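Lipoxygenase (Cyanothece sp., PDB 5EK8) probably catalyses, as a 9R-lipoxygenase with a non-heme iron, the insertion of molecular oxygen into polyunsaturated fatty acids. Local coordinates at residues L252-N256 and I446-Y452; N256-P260 and W569-V573; A363-M367 and T664-I668; N574-S578 and F618-N622. All blocks are in the same frame, centred on the assembly; numbering follows the deposited sequence.

Interaction 1. Residues L252-N256 and I446-Y452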
loop_
_atom_site.group_PDB
_atom_site.type_symbol
_atom_site.label_atom_id
_atom_site.label_comp_id
_atom_site.label_asym_id
_atom_site.label_seq_id
_atom_site.Cartn_x
_atom_site.Cartn_y
_atom_site.Cartn_z
ATOM N N LEU A 252 -11.883 -19.327 13.412
ATOM C CA LEU A 252 -10.925 -19.458 12.320
ATOM C C LEU A 252 -10.684 -18.131 11.600
ATOM O O LEU A 252 -9.549 -17.806 11.260
ATOM C CB LEU A 252 -11.391 -20.514 11.319
ATOM C CG LEU A 252 -11.114 -21.957 11.730
ATOM C CD1 LEU A 252 -11.639 -22.910 10.686
ATOM C CD2 LEU A 252 -9.622 -22.172 11.959
ATOM N N ARG A 253 -11.745 -17.360 11.382
ATOM C CA ARG A 253 -11.614 -16.107 10.643
ATOM C C ARG A 253 -11.129 -14.978 11.537
ATOM O O ARG A 253 -10.532 -14.013 11.058
ATOM C CB ARG A 253 -12.936 -15.727 9.980
ATOM C CG ARG A 253 -13.393 -16.730 8.933
ATOM C CD ARG A 253 -12.236 -17.197 8.052
ATOM N NE ARG A 253 -11.836 -16.185 7.077
ATOM C CZ ARG A 253 -10.831 -16.329 6.218
ATOM N NH1 ARG A 253 -10.541 -15.358 5.361
ATOM N NH2 ARG A 253 -10.114 -17.443 6.217
ATOM N N VAL A 254 -11.386 -15.093 12.835
ATOM C CA VAL A 254 -10.790 -14.162 13.781
ATOM C C VAL A 254 -9.273 -14.321 13.738
ATOM O O VAL A 254 -8.526 -13.338 13.741
ATOM C CB VAL A 254 -11.312 -14.387 15.213
ATOM C CG1 VAL A 254 -10.353 -13.797 16.239
ATOM C CG2 VAL A 254 -12.699 -13.783 15.368
ATOM N N LEU A 255 -8.829 -15.574 13.666
ATOM C CA LEU A 255 -7.401 -15.891 13.648
ATOM C C LEU A 255 -6.711 -15.563 12.327
ATOM O O LEU A 255 -5.651 -14.934 12.308
ATOM C CB LEU A 255 -7.183 -17.372 13.958
ATOM C CG LEU A 255 -7.248 -17.804 15.422
ATOM C CD1 LEU A 255 -7.059 -19.310 15.518
ATOM C CD2 LEU A 255 -6.207 -17.062 16.262
ATOM N N ASN A 256 -7.313 -15.991 11.225
ATOM C CA ASN A 256 -6.606 -16.010 9.952
ATOM C C ASN A 256 -7.275 -15.217 8.840
ATOM O O ASN A 256 -6.782 -15.193 7.713
ATOM C CB ASN A 256 -6.421 -17.454 9.503
ATOM C CG ASN A 256 -5.827 -18.322 10.593
ATOM O OD1 ASN A 256 -4.750 -18.031 11.114
ATOM N ND2 ASN A 256 -6.539 -19.384 10.960
ATOM N N ILE A 446 -0.626 -18.926 18.272
ATOM C CA ILE A 446 -1.344 -19.306 19.480
ATOM C C ILE A 446 -1.609 -20.809 19.506
ATOM O O ILE A 446 -1.449 -21.456 20.540
ATOM C CB ILE A 446 -2.690 -18.571 19.601
ATOM C CG1 ILE A 446 -2.504 -17.061 19.457
ATOM C CG2 ILE A 446 -3.367 -18.913 20.919
ATOM C CD1 ILE A 446 -3.771 -16.281 19.713
ATOM N N CYS A 447 -2.017 -21.355 18.363
ATOM C CA CYS A 447 -2.346 -22.774 18.259
ATOM C C CYS A 447 -2.083 -23.322 16.856
ATOM O O CYS A 447 -1.626 -22.597 15.975
ATOM C CB CYS A 447 -3.806 -23.003 18.643
ATOM S SG CYS A 447 -4.969 -22.001 17.696
ATOM N N ASP A 448 -2.377 -24.604 16.657
ATOM C CA ASP A 448 -2.150 -25.261 15.371
ATOM C C ASP A 448 -3.019 -24.686 14.256
ATOM O O ASP A 448 -2.598 -24.642 13.101
ATOM C CB ASP A 448 -2.393 -26.767 15.494
ATOM C CG ASP A 448 -1.195 -27.500 16.051
ATOM O OD1 ASP A 448 -0.060 -27.099 15.719
ATOM O OD2 ASP A 448 -1.386 -28.470 16.818
ATOM N N ASP A 449 -4.225 -24.248 14.606
ATOM C CA ASP A 449 -5.144 -23.666 13.631
ATOM C C ASP A 449 -4.770 -22.229 13.274
ATOM O O ASP A 449 -5.364 -21.629 12.376
ATOM C CB ASP A 449 -6.582 -23.709 14.157
ATOM C CG ASP A 449 -7.222 -25.081 14.008
ATOM O OD1 ASP A 449 -6.495 -26.061 13.737
ATOM O OD2 ASP A 449 -8.457 -25.183 14.167
ATOM N N HIS A 450 -3.783 -21.678 13.974
ATOM C CA HIS A 450 -3.368 -20.300 13.737
ATOM C C HIS A 450 -2.525 -20.210 12.469
ATOM O O HIS A 450 -1.310 -20.001 12.518
ATOM C CB HIS A 450 -2.596 -19.753 14.936
ATOM C CG HIS A 450 -2.537 -18.262 14.977
ATOM N ND1 HIS A 450 -1.866 -17.566 15.964
ATOM C CD2 HIS A 450 -3.071 -17.326 14.160
ATOM C CE1 HIS A 450 -1.984 -16.272 15.744
ATOM N NE2 HIS A 450 -2.714 -16.096 14.654
ATOM N N LYS A 451 -3.192 -20.372 11.334
ATOM C CA LYS A 451 -2.523 -20.452 10.045
ATOM C C LYS A 451 -1.700 -19.200 9.718
ATOM O O LYS A 451 -0.567 -19.304 9.233
ATOM C CB LYS A 451 -3.558 -20.711 8.949
ATOM C CG LYS A 451 -2.992 -20.794 7.548
ATOM C CD LYS A 451 -4.095 -21.106 6.558
ATOM C CE LYS A 451 -4.848 -22.368 6.960
ATOM N NZ LYS A 451 -5.855 -22.764 5.935
ATOM N N TYR A 452 -2.255 -18.022 9.985
ATOM C CA TYR A 452 -1.560 -16.801 9.602
ATOM C C TYR A 452 -0.199 -16.669 10.281
ATOM O O TYR A 452 0.766 -16.237 9.662
ATOM C CB TYR A 452 -2.377 -15.544 9.910
ATOM C CG TYR A 452 -1.502 -14.335 9.696
ATOM C CD1 TYR A 452 -1.148 -13.939 8.412
ATOM C CD2 TYR A 452 -0.959 -13.637 10.774
ATOM C CE1 TYR A 452 -0.311 -12.865 8.204
ATOM C CE2 TYR A 452 -0.118 -12.559 10.573
ATOM C CZ TYR A 452 0.201 -12.183 9.288
ATOM O OH TYR A 452 1.036 -11.117 9.071
HETATM O O HOH W 1 -3.841 -13.479 14.233
#
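N256 reaches out from the last turn of helix 247-256: its OD1 grips the first turn of helix 451-473 and its ND2 the turn leading into it. H450 holds the N-cap position there, and a type I beta turn from C447 to H450 leads up to it. OD1 of N256 accepts from the backbone N of Y452 at 2.7 Å in a nearly straight bond (173°), although the N-H arrives from above the amide carbonyl plane and not on a lone pair. On the other branch, ND2 of N256 donates to O of D449 at 2.9 Å and lies in the plane of that carbonyl. With one end accepting and the other donating, the amide is fixed in its rotation. D449 O also receives K451 N, which closes the inverse gamma turn centred on H450, so two donors hold this one oxygen.

L255 brings the apolar part of the contact. With CG beside the backbone N (chi1 -79°), its CD2 is directed over one face of the H450 imidazole, 4.0 Å from the ring centroid, in a CH-pi contact, while CD1 of L255 meets SG of C447 at 4.0 Å. One turn earlier, L252 lays CD2 beside D449, whose carboxylate has its salt bridge with K303.

The ring of H450 is itself positioned from behind: its ND1 accepts from the backbone N of I446 at 3.0 Å, almost exactly in the ring plane, and Y516 packs on both I446 and H450. At the far end of the ring, a water bridges NE2 of H450, at 2.9 Å, to O of L255, at 3.0 Å.

Interaction 2. Residues N256-P260 and W569-V573. With FE2 (Fe (II) ion), chain B.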
loop_
_atom_site.group_PDB
_atom_site.type_symbol
_atom_site.label_atom_id
_atom_site.label_comp_id
_atom_site.label_asym_id
_atom_site.label_seq_id
_atom_site.Cartn_x
_atom_site.Cartn_y
_atom_site.Cartn_z
ATOM N N ASN A 256 -7.313 -15.991 11.225
ATOM C CA ASN A 256 -6.606 -16.010 9.952
ATOM C C ASN A 256 -7.275 -15.217 8.840
ATOM O O ASN A 256 -6.782 -15.193 7.713
ATOM C CB ASN A 256 -6.421 -17.454 9.503
ATOM C CG ASN A 256 -5.827 -18.322 10.593
ATOM O OD1 ASN A 256 -4.750 -18.031 11.114
ATOM N ND2 ASN A 256 -6.539 -19.384 10.960
ATOM N N GLY A 257 -8.379 -14.551 9.168
ATOM C CA GLY A 257 -9.144 -13.798 8.188
ATOM C C GLY A 257 -8.459 -12.544 7.678
ATOM O O GLY A 257 -7.281 -12.309 7.960
ATOM N N MET A 258 -9.210 -11.745 6.918
ATOM C CA MET A 258 -8.727 -10.490 6.338
ATOM C C MET A 258 -8.089 -9.613 7.400
ATOM O O MET A 258 -7.025 -9.030 7.192
ATOM C CB MET A 258 -9.872 -9.735 5.661
ATOM C CG MET A 258 -9.436 -8.520 4.868
ATOM S SD MET A 258 -10.669 -7.206 4.871
ATOM C CE MET A 258 -10.703 -6.785 6.613
ATOM N N ASN A 259 -8.769 -9.525 8.538
ATOM C CA ASN A 259 -8.224 -8.912 9.739
ATOM C C ASN A 259 -7.798 -10.014 10.692
ATOM O O ASN A 259 -8.604 -10.500 11.483
ATOM C CB ASN A 259 -9.257 -7.997 10.405
ATOM C CG ASN A 259 -8.655 -7.102 11.485
ATOM O OD1 ASN A 259 -7.558 -7.350 11.987
ATOM N ND2 ASN A 259 -9.381 -6.050 11.844
ATOM N N PRO A 260 -6.528 -10.429 10.609
ATOM C CA PRO A 260 -6.064 -11.481 11.508
ATOM C C PRO A 260 -5.763 -10.878 12.867
ATOM O O PRO A 260 -4.738 -10.217 13.035
ATOM C CB PRO A 260 -4.795 -12.009 10.823
ATOM C CG PRO A 260 -4.520 -11.063 9.660
ATOM C CD PRO A 260 -5.425 -9.877 9.812
ATOM N N TRP A 569 2.080 -9.550 3.632
ATOM C CA TRP A 569 1.065 -8.888 4.447
ATOM C C TRP A 569 -0.049 -8.292 3.601
ATOM O O TRP A 569 -1.226 -8.602 3.801
ATOM C CB TRP A 569 1.684 -7.791 5.319
ATOM C CG TRP A 569 0.643 -7.038 6.087
ATOM C CD1 TRP A 569 0.195 -5.770 5.842
ATOM C CD2 TRP A 569 -0.113 -7.520 7.204
ATOM N NE1 TRP A 569 -0.785 -5.430 6.749
ATOM C CE2 TRP A 569 -0.987 -6.486 7.597
ATOM C CE3 TRP A 569 -0.129 -8.722 7.917
ATOM C CZ2 TRP A 569 -1.863 -6.620 8.672
ATOM C CZ3 TRP A 569 -1.000 -8.850 8.988
ATOM C CH2 TRP A 569 -1.855 -7.807 9.351
ATOM N N HIS A 570 0.324 -7.431 2.664
ATOM C CA HIS A 570 -0.663 -6.800 1.808
ATOM C C HIS A 570 -1.413 -7.837 0.986
ATOM O O HIS A 570 -2.604 -7.693 0.758
ATOM C CB HIS A 570 -0.014 -5.773 0.884
ATOM C CG HIS A 570 -0.955 -5.220 -0.138
ATOM N ND1 HIS A 570 -1.045 -5.725 -1.414
ATOM C CD2 HIS A 570 -1.871 -4.227 -0.057
ATOM C CE1 HIS A 570 -1.968 -5.057 -2.085
ATOM N NE2 HIS A 570 -2.481 -4.143 -1.285
ATOM N N THR A 571 -0.708 -8.874 0.542
ATOM C CA THR A 571 -1.339 -9.984 -0.165
ATOM C C THR A 571 -2.470 -10.549 0.671
ATOM O O THR A 571 -3.603 -10.687 0.211
ATOM C CB THR A 571 -0.339 -11.121 -0.474
ATOM O OG1 THR A 571 0.555 -10.711 -1.510
ATOM C CG2 THR A 571 -1.076 -12.368 -0.922
ATOM N N TRP A 572 -2.142 -10.851 1.920
ATOM C CA TRP A 572 -3.063 -11.505 2.828
ATOM C C TRP A 572 -4.276 -10.642 3.098
ATOM O O TRP A 572 -5.408 -11.116 3.016
ATOM C CB TRP A 572 -2.372 -11.839 4.142
ATOM C CG TRP A 572 -3.167 -12.766 5.001
ATOM C CD1 TRP A 572 -4.327 -12.484 5.674
ATOM C CD2 TRP A 572 -2.853 -14.127 5.295
ATOM N NE1 TRP A 572 -4.753 -13.593 6.368
ATOM C CE2 TRP A 572 -3.865 -14.615 6.150
ATOM C CE3 TRP A 572 -1.812 -14.984 4.919
ATOM C CZ2 TRP A 572 -3.868 -15.917 6.631
ATOM C CZ3 TRP A 572 -1.814 -16.280 5.398
ATOM C CH2 TRP A 572 -2.840 -16.736 6.244
ATOM N N VAL A 573 -4.044 -9.371 3.406
ATOM C CA VAL A 573 -5.149 -8.494 3.770
ATOM C C VAL A 573 -6.024 -8.170 2.557
ATOM O O VAL A 573 -7.254 -8.182 2.639
ATOM C CB VAL A 573 -4.645 -7.190 4.410
ATOM C CG1 VAL A 573 -5.815 -6.298 4.777
ATOM C CG2 VAL A 573 -3.819 -7.503 5.641
HETATM FE FE FE2 B . -4.650 -2.912 -1.251
#
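W572 turns the edge of its indole to the backbone of N256 and G257, just where the chain leaves helix 247-256. Its NE1 splits one N-H between two carbonyls, N256 O at 2.9 Å and G257 O at 3.3 Å. Both bonds are well bent, 136° and 143°; each oxygen lies close to the ring plane, yet NE1 stands above both carbonyl planes. With CG anti to the backbone N (chi1 -168°), the indole swings over to the loop. A phenylalanine in its place would keep a flat ring but no N-H, and would probably leave both carbonyls without this donor and the loop less firmly tied to the helix.

M258 and V573 form the second half of the contact. Both methyls of V573 face the carbonyl oxygen of M258, CG1 at 3.8 Å and CG2 at 3.9 Å from M258 O, while CG of M258 rests against the backbone carbonyl of V573. Between the two tryptophans P260 fills in, its CD meeting CH2 of W569 at 4.2 Å.

H570, on the side of helix 549-574 turned from this loop, binds the iron through NE2. The helix thus runs between the metal and the loop; helix 337-377 packs on M258, W569 and V573, and helix 451-473 touches W572 through A455.

Interaction 3. Residues A363-M367 and T664-I668. With FE2 (Fe (II) ion), chain B.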
loop_
_atom_site.group_PDB
_atom_site.type_symbol
_atom_site.label_atom_id
_atom_site.label_comp_id
_atom_site.label_asym_id
_atom_site.label_seq_id
_atom_site.Cartn_x
_atom_site.Cartn_y
_atom_site.Cartn_z
ATOM N N ALA A 363 -0.602 -1.124 5.519
ATOM C CA ALA A 363 0.047 -1.564 4.291
ATOM C C ALA A 363 0.349 -0.395 3.358
ATOM O O ALA A 363 1.507 -0.142 3.038
ATOM C CB ALA A 363 -0.802 -2.597 3.585
ATOM N N HIS A 364 -0.684 0.317 2.928
ATOM C CA HIS A 364 -0.512 1.358 1.921
ATOM C C HIS A 364 0.278 2.552 2.433
ATOM O O HIS A 364 1.391 2.836 1.967
ATOM C CB HIS A 364 -1.874 1.834 1.420
ATOM C CG HIS A 364 -2.581 0.841 0.555
ATOM N ND1 HIS A 364 -2.536 0.885 -0.824
ATOM C CD2 HIS A 364 -3.345 -0.230 0.869
ATOM C CE1 HIS A 364 -3.247 -0.110 -1.320
ATOM N NE2 HIS A 364 -3.750 -0.802 -0.311
ATOM N N VAL A 365 -0.313 3.252 3.393
ATOM C CA VAL A 365 0.277 4.466 3.919
ATOM C C VAL A 365 1.667 4.222 4.496
ATOM O O VAL A 365 2.602 4.959 4.190
ATOM C CB VAL A 365 -0.617 5.090 4.996
ATOM C CG1 VAL A 365 0.015 6.377 5.518
ATOM C CG2 VAL A 365 -2.005 5.350 4.435
ATOM N N GLN A 366 1.813 3.187 5.314
ATOM C CA GLN A 366 3.093 2.954 5.969
ATOM C C GLN A 366 4.201 2.663 4.957
ATOM O O GLN A 366 5.359 3.008 5.182
ATOM C CB GLN A 366 2.999 1.808 6.979
ATOM C CG GLN A 366 4.259 1.679 7.829
ATOM C CD GLN A 366 4.337 0.391 8.628
ATOM O OE1 GLN A 366 5.363 0.102 9.252
ATOM N NE2 GLN A 366 3.256 -0.388 8.619
ATOM N N MET A 367 3.848 2.047 3.833
ATOM C CA MET A 367 4.861 1.663 2.854
ATOM C C MET A 367 5.137 2.757 1.822
ATOM O O MET A 367 6.205 2.768 1.201
ATOM C CB MET A 367 4.457 0.368 2.148
ATOM C CG MET A 367 4.511 -0.880 3.030
ATOM S SD MET A 367 6.153 -1.249 3.688
ATOM C CE MET A 367 5.992 -0.688 5.382
ATOM N N THR A 664 4.088 -9.404 -5.378
ATOM C CA THR A 664 5.415 -8.800 -5.307
ATOM C C THR A 664 5.351 -7.416 -4.667
ATOM O O THR A 664 6.265 -6.994 -3.953
ATOM C CB THR A 664 6.052 -8.678 -6.717
ATOM O OG1 THR A 664 6.231 -9.978 -7.288
ATOM C CG2 THR A 664 7.395 -7.976 -6.653
ATOM N N LEU A 665 4.248 -6.721 -4.912
ATOM C CA LEU A 665 4.153 -5.311 -4.570
ATOM C C LEU A 665 2.735 -4.908 -4.192
ATOM O O LEU A 665 1.823 -5.737 -4.143
ATOM C CB LEU A 665 4.638 -4.453 -5.742
ATOM C CG LEU A 665 3.683 -4.240 -6.928
ATOM C CD1 LEU A 665 4.306 -3.315 -7.961
ATOM C CD2 LEU A 665 3.261 -5.548 -7.588
ATOM N N ILE A 666 2.567 -3.621 -3.916
ATOM C CA ILE A 666 1.256 -3.045 -3.663
ATOM C C ILE A 666 0.875 -2.139 -4.825
ATOM O O ILE A 666 1.400 -1.036 -4.948
ATOM C CB ILE A 666 1.229 -2.235 -2.345
ATOM C CG1 ILE A 666 1.708 -3.104 -1.175
ATOM C CG2 ILE A 666 -0.161 -1.663 -2.100
ATOM C CD1 ILE A 666 1.725 -2.404 0.159
ATOM N N ASN A 667 -0.022 -2.614 -5.686
ATOM C CA ASN A 667 -0.530 -1.798 -6.785
ATOM C C ASN A 667 -2.032 -1.939 -6.924
ATOM O O ASN A 667 -2.608 -1.528 -7.925
ATOM C CB ASN A 667 0.152 -2.157 -8.108
ATOM C CG ASN A 667 0.090 -3.641 -8.421
ATOM O OD1 ASN A 667 -0.568 -4.415 -7.720
ATOM N ND2 ASN A 667 0.780 -4.044 -9.483
ATOM N N ILE A 668 -2.655 -2.530 -5.911
ATOM C CA ILE A 668 -4.107 -2.614 -5.828
ATOM C C ILE A 668 -4.503 -2.516 -4.354
ATOM O O ILE A 668 -5.596 -2.095 -3.961
ATOM C CB ILE A 668 -4.641 -3.922 -6.443
ATOM C CG1 ILE A 668 -6.161 -3.842 -6.591
ATOM C CG2 ILE A 668 -4.210 -5.130 -5.610
ATOM C CD1 ILE A 668 -6.607 -2.731 -7.516
ATOM O OXT ILE A 668 -3.683 -2.860 -3.506
HETATM FE FE FE2 B . -4.650 -2.912 -1.251
#
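A363 meets I666 with its backbone as much as with its methyl: CD1 of I666 lies 3.7 Å from O of A363 and 4.3 Å from its CB. H364 buries the most of its segment. CG2 of I666, anti to the backbone N, sits over one imidazole face in a CH-pi contact, 3.9 Å from the centroid and 30° off the ring normal; CG1, beside that N (chi1 -55°), sends CD1 to A363. OXT of I668 approaches the ring edge beside CE1. NE2 of H364 and OXT of I668 each bind the iron at 2.5 Å. This is the lipoxygenase iron centre: a long core helix with a wider pi-type turn at 363-365 offers histidines, and the chain's terminal carboxylate takes a neighbouring position on the metal; H359 and H570 are further ligands. OD1 of N398 accepts a hydrogen bond from ND1 of H364, a second-shell partner that sets the ring's rotation. An alanine in place of I666 keeps only CB, and would probably leave this face of H364 without its cover and the ring freer to tilt. One turn on, M367 brings CG to 4.3 Å from CD1 of I666 and packs on H565 and T566.

Interaction 4. Residues N574-S578 and F618-N622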
loop_
_atom_site.group_PDB
_atom_site.type_symbol
_atom_site.label_atom_id
_atom_site.label_comp_id
_atom_site.label_asym_id
_atom_site.label_seq_id
_atom_site.Cartn_x
_atom_site.Cartn_y
_atom_site.Cartn_z
ATOM N N ASN A 574 -5.382 -7.907 1.425
ATOM C CA ASN A 574 -6.087 -7.497 0.215
ATOM C C ASN A 574 -6.856 -8.634 -0.450
ATOM O O ASN A 574 -8.025 -8.481 -0.795
ATOM C CB ASN A 574 -5.101 -6.889 -0.782
ATOM C CG ASN A 574 -5.781 -6.356 -2.018
ATOM O OD1 ASN A 574 -6.291 -5.235 -2.020
ATOM N ND2 ASN A 574 -5.787 -7.154 -3.085
ATOM N N ASP A 575 -6.204 -9.779 -0.620
ATOM C CA ASP A 575 -6.820 -10.895 -1.329
ATOM C C ASP A 575 -7.820 -11.648 -0.457
ATOM O O ASP A 575 -8.439 -12.613 -0.908
ATOM C CB ASP A 575 -5.751 -11.861 -1.849
ATOM C CG ASP A 575 -4.814 -11.215 -2.869
ATOM O OD1 ASP A 575 -5.078 -10.067 -3.295
ATOM O OD2 ASP A 575 -3.814 -11.867 -3.249
ATOM N N SER A 576 -7.984 -11.204 0.786
ATOM C CA SER A 576 -8.955 -11.815 1.686
ATOM C C SER A 576 -10.227 -10.984 1.759
ATOM O O SER A 576 -11.155 -11.313 2.503
ATOM C CB SER A 576 -8.372 -11.985 3.088
ATOM O OG SER A 576 -7.249 -12.849 3.081
ATOM N N GLN A 577 -10.264 -9.906 0.984
ATOM C CA GLN A 577 -11.394 -8.984 1.025
ATOM C C GLN A 577 -12.689 -9.644 0.542
ATOM O O GLN A 577 -13.748 -9.453 1.137
ATOM C CB GLN A 577 -11.089 -7.730 0.200
ATOM C CG GLN A 577 -10.181 -6.734 0.903
ATOM C CD GLN A 577 -9.811 -5.552 0.025
ATOM O OE1 GLN A 577 -9.219 -5.719 -1.042
ATOM N NE2 GLN A 577 -10.156 -4.350 0.472
ATOM N N SER A 578 -12.609 -10.432 -0.524
ATOM C CA SER A 578 -13.790 -11.147 -1.000
ATOM C C SER A 578 -14.226 -12.217 -0.015
ATOM O O SER A 578 -15.418 -12.379 0.247
ATOM C CB SER A 578 -13.532 -11.783 -2.362
ATOM O OG SER A 578 -14.214 -11.067 -3.372
ATOM N N PHE A 618 -14.925 -4.821 -3.499
ATOM C CA PHE A 618 -14.153 -5.968 -3.016
ATOM C C PHE A 618 -13.747 -6.885 -4.172
ATOM O O PHE A 618 -12.575 -7.284 -4.294
ATOM C CB PHE A 618 -14.941 -6.753 -1.970
ATOM C CG PHE A 618 -15.048 -6.057 -0.652
ATOM C CD1 PHE A 618 -14.124 -5.094 -0.286
ATOM C CD2 PHE A 618 -16.070 -6.364 0.225
ATOM C CE1 PHE A 618 -14.220 -4.443 0.929
ATOM C CE2 PHE A 618 -16.171 -5.720 1.447
ATOM C CZ PHE A 618 -15.245 -4.757 1.798
ATOM N N SER A 619 -14.719 -7.187 -5.031
ATOM C CA SER A 619 -14.509 -8.069 -6.177
ATOM C C SER A 619 -13.494 -7.505 -7.167
ATOM O O SER A 619 -12.705 -8.248 -7.756
ATOM C CB SER A 619 -15.837 -8.325 -6.881
ATOM O OG SER A 619 -16.845 -8.642 -5.936
ATOM N N VAL A 620 -13.519 -6.189 -7.348
ATOM C CA VAL A 620 -12.552 -5.516 -8.208
ATOM C C VAL A 620 -11.150 -5.580 -7.608
ATOM O O VAL A 620 -10.202 -6.016 -8.264
ATOM C CB VAL A 620 -12.933 -4.036 -8.447
ATOM C CG1 VAL A 620 -11.709 -3.214 -8.849
ATOM C CG2 VAL A 620 -14.031 -3.928 -9.496
ATOM N N LEU A 621 -11.034 -5.155 -6.353
ATOM C CA LEU A 621 -9.743 -5.052 -5.682
ATOM C C LEU A 621 -9.033 -6.397 -5.560
ATOM O O LEU A 621 -7.810 -6.462 -5.678
ATOM C CB LEU A 621 -9.908 -4.425 -4.295
ATOM C CG LEU A 621 -10.226 -2.928 -4.241
ATOM C CD1 LEU A 621 -10.132 -2.407 -2.808
ATOM C CD2 LEU A 621 -9.311 -2.141 -5.170
ATOM N N ASN A 622 -9.778 -7.470 -5.318
ATOM C CA ASN A 622 -9.125 -8.773 -5.253
ATOM C C ASN A 622 -9.084 -9.455 -6.628
ATOM O O ASN A 622 -8.338 -10.413 -6.829
ATOM C CB ASN A 622 -9.805 -9.665 -4.201
ATOM C CG ASN A 622 -10.676 -10.761 -4.813
ATOM O OD1 ASN A 622 -11.555 -10.503 -5.643
ATOM N ND2 ASN A 622 -10.433 -12.000 -4.393
#
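F618 lays one ring face under the backbone of Q577, whose carbonyl O is 4.0 Å from CD2 of the ring. The Q577 side chain crosses F618 at about a right angle, CB of Q577 lying 4.0 Å from CD1 of F618, amide and ring planes 50° apart. S619 is only brushed, its CA 4.1 Å from OG of S578. CB of L621 touches OE1 of Q577 at 3.6 Å, while NE2 of that glutamine is hydrogen-bonded to E355; the carbonyl O of L621 receives ND2 of N574 in a weak hydrogen bond of 3.4 Å. CG of N574 is anti to the backbone N (chi1 -176°), which carries the amide toward L621 and the iron. The same ND2 of N574 donates to OD1 of D575 at 3.0 Å; D575 is salt-bridged to R663. With ND2 so engaged, OD1 of N574 faces the iron, about 3 Å away, as a member of its site. N622 ends the segment, its side chain poorly ordered beside S578. The contact joins the type I beta turn N574-Q577, between helices 549-574 and 577-581, to helix 608-623; helix 337-377 covers F618 through L351 and E355, and helix 188-214 meets S619 through L201.

In the fold
Interactions 1 and 2 touch, and N256 belongs to both; the rings of Y452 and W572 meet edge-to-face between them. Interactions 2 and 3 come together at the iron, their centres about 13 Å apart, where NE2 of H570 and OXT of I668 are both iron ligands, 2.8 Å apart. Interaction 4 lies against both: CA of M258 is 3.6 Å from CB of S576, and CG2 of I668 is 3.6 Å from ND2 of N574. Only interaction 1 stands back from the metal, its centre about 24 Å from that of interaction 3; Y452 packs on W572, and helix 549-574 carries W572 and the iron ligand H570 alike.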